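Local atomic coordinates of enterobactin biosynthesis protein YbdZ (Escherichia coli, PDB entry 5JA1), a protein that takes part in making the siderophore enterobactin, as an MbtH-like partner required for amino acid adenylation by the peptide synthetase EntF. Residues G14-R20 with D40-Q46. Sequence-based numbering, arbitrary orientation.
Sequences GAFYILR and DIVCQPQ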
# COMPACT_ATOMS: atom_id res chain seq x y z
N GLY B 14 -28.72 5.81 -0.66
CA GLY B 14 -28.94 5.63 -2.08
C GLY B 14 -29.93 4.51 -2.38
O GLY B 14 -30.11 3.58 -1.61
N ALA B 15 -30.57 4.64 -3.54
CA ALA B 15 -31.45 3.61 -4.07
C ALA B 15 -30.69 2.80 -5.11
O ALA B 15 -29.81 3.31 -5.81
CB ALA B 15 -32.71 4.22 -4.69
N PHE B 16 -31.04 1.51 -5.22
CA PHE B 16 -30.29 0.60 -6.07
C PHE B 16 -31.22 -0.37 -6.77
O PHE B 16 -32.07 -0.99 -6.13
CB PHE B 16 -29.25 -0.18 -5.26
CG PHE B 16 -28.19 0.68 -4.64
CD1 PHE B 16 -27.06 1.02 -5.35
CD2 PHE B 16 -28.33 1.13 -3.34
CE1 PHE B 16 -26.07 1.82 -4.78
CE2 PHE B 16 -27.35 1.93 -2.76
CZ PHE B 16 -26.22 2.27 -3.48
N TYR B 17 -31.05 -0.50 -8.09
CA TYR B 17 -31.61 -1.63 -8.80
C TYR B 17 -30.93 -2.92 -8.35
O TYR B 17 -29.85 -2.90 -7.74
CB TYR B 17 -31.43 -1.49 -10.31
CG TYR B 17 -32.10 -0.30 -10.96
CD1 TYR B 17 -33.40 -0.40 -11.46
CD2 TYR B 17 -31.43 0.90 -11.11
CE1 TYR B 17 -34.01 0.68 -12.07
CE2 TYR B 17 -32.03 1.99 -11.73
CZ TYR B 17 -33.32 1.87 -12.20
OH TYR B 17 -33.92 2.95 -12.81
N ILE B 18 -31.55 -4.05 -8.66
CA ILE B 18 -30.93 -5.36 -8.54
C ILE B 18 -30.99 -6.02 -9.91
O ILE B 18 -32.08 -6.30 -10.41
CB ILE B 18 -31.59 -6.23 -7.46
CG1 ILE B 18 -31.54 -5.51 -6.11
CG2 ILE B 18 -30.90 -7.58 -7.38
CD1 ILE B 18 -31.99 -6.37 -4.95
N LEU B 19 -29.83 -6.24 -10.51
CA LEU B 19 -29.71 -6.75 -11.86
C LEU B 19 -29.25 -8.20 -11.84
O LEU B 19 -28.73 -8.70 -10.84
CB LEU B 19 -28.74 -5.90 -12.68
CG LEU B 19 -28.92 -4.38 -12.59
CD1 LEU B 19 -27.95 -3.67 -13.51
CD2 LEU B 19 -30.36 -3.97 -12.89
N ARG B 20 -29.43 -8.88 -12.97
CA ARG B 20 -29.09 -10.29 -13.09
C ARG B 20 -28.65 -10.58 -14.52
O ARG B 20 -29.31 -10.16 -15.47
CB ARG B 20 -30.28 -11.18 -12.72
CG ARG B 20 -30.02 -12.67 -12.85
CD ARG B 20 -31.30 -13.47 -12.65
NE ARG B 20 -31.05 -14.90 -12.69
CZ ARG B 20 -31.03 -15.64 -13.80
NH1 ARG B 20 -31.25 -15.06 -14.98
NH2 ARG B 20 -30.80 -16.94 -13.73
N ASP B 40 -30.45 -7.86 -16.72
CA ASP B 40 -31.88 -7.65 -16.62
C ASP B 40 -32.23 -7.05 -15.27
O ASP B 40 -31.64 -7.41 -14.24
CB ASP B 40 -32.65 -8.96 -16.81
CG ASP B 40 -32.50 -9.54 -18.20
OD1 ASP B 40 -32.04 -8.80 -19.10
OD2 ASP B 40 -32.85 -10.72 -18.39
N ILE B 41 -33.20 -6.14 -15.26
CA ILE B 41 -33.69 -5.57 -14.01
C ILE B 41 -34.56 -6.61 -13.33
O ILE B 41 -35.52 -7.12 -13.91
CB ILE B 41 -34.45 -4.27 -14.25
CG1 ILE B 41 -33.58 -3.25 -14.99
CG2 ILE B 41 -34.96 -3.70 -12.93
CD1 ILE B 41 -33.77 -3.25 -16.49
N VAL B 42 -34.23 -6.94 -12.08
CA VAL B 42 -35.02 -7.86 -11.28
C VAL B 42 -35.87 -7.12 -10.25
O VAL B 42 -37.07 -7.35 -10.14
CB VAL B 42 -34.10 -8.90 -10.60
CG1 VAL B 42 -34.92 -9.82 -9.70
CG2 VAL B 42 -33.36 -9.71 -11.65
N CYS B 43 -35.25 -6.23 -9.49
CA CYS B 43 -35.94 -5.42 -8.50
C CYS B 43 -35.85 -3.95 -8.87
O CYS B 43 -34.82 -3.49 -9.39
CB CYS B 43 -35.36 -5.63 -7.09
SG CYS B 43 -35.92 -7.12 -6.25
N GLN B 44 -36.93 -3.21 -8.62
CA GLN B 44 -36.90 -1.77 -8.75
C GLN B 44 -36.04 -1.18 -7.63
O GLN B 44 -35.75 -1.86 -6.64
CB GLN B 44 -38.32 -1.22 -8.71
CG GLN B 44 -39.23 -1.77 -9.80
CD GLN B 44 -38.71 -1.50 -11.20
OE1 GLN B 44 -38.08 -0.47 -11.46
NE2 GLN B 44 -38.95 -2.44 -12.11
N PRO B 45 -35.60 0.09 -7.77
CA PRO B 45 -34.71 0.68 -6.76
C PRO B 45 -35.22 0.59 -5.33
O PRO B 45 -36.33 1.05 -5.02
CB PRO B 45 -34.61 2.14 -7.22
CG PRO B 45 -34.75 2.06 -8.70
CD PRO B 45 -35.75 0.96 -8.95
N GLN B 46 -34.42 -0.01 -4.46
CA GLN B 46 -34.76 -0.20 -3.05
C GLN B 46 -33.63 0.36 -2.19
O GLN B 46 -32.61 0.83 -2.69
CB GLN B 46 -34.98 -1.68 -2.72
CG GLN B 46 -36.16 -2.32 -3.43
CD GLN B 46 -36.16 -3.83 -3.29
OE1 GLN B 46 -35.18 -4.42 -2.82
NE2 GLN B 46 -37.25 -4.47 -3.68
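Backbone bonds pin Arg20 to Asp40 at one end of this antiparallel pairing and Phe16 to Gln46 at the other. Arg20 N reaches Asp40 O, and Asp40 N returns a straight bond to Arg20 O at 2.9 Å. At the far end Phe16 N meets Gln46 O in the carbonyl plane, while Gln46 N approaches Phe16 O at 3.0 Å from well above that carbonyl's plane. Between them sits a classic beta bulge: Val42 and Cys43 both face Ile18, whose carbonyl oxygen takes Val42 N at 2.8 Å, almost in line with the carbonyl bond, and Cys43 N more weakly. A second one-residue shift follows between Ile18 and Phe16.

Among the apolar contacts, Pro45 turns its CG and CD toward one face of the Tyr17 ring, CG over the centre in a CH-pi contact, 3.8 Å from the centroid. Tyr17 CG stands anti to its own carbonyl carbon (chi1 -62°), which sets the ring alongside both Pro45 and Ile41; Ile41 CG2 touches Tyr17 CD1 at 3.9 Å. Replacing Tyr17 with a serine would probably leave Pro45 CG without the aromatic face it lies over and Ile41 CG2 without its contact to the ring. Leu19 CD2 packs against Ile41 CG1 on this face, and Leu35 from a loop touches Tyr17 and Ile41. On the other face Ile18 CB meets Cys43 CB at 3.8 Å, and Val42 CG2 rests on Arg20 CB; Trp54 of helix 48-58 touches Ile18, Val42 and Cys43.

Strand 16-20, bonded on its other edge to strand 26-30, is thus the middle strand of the MbtH-like sheet. The chemistry implies an edge segment held by main-chain bonds at both ends and round the bulge, with apolar side chains linking it to the helix on one face and a loop on the other.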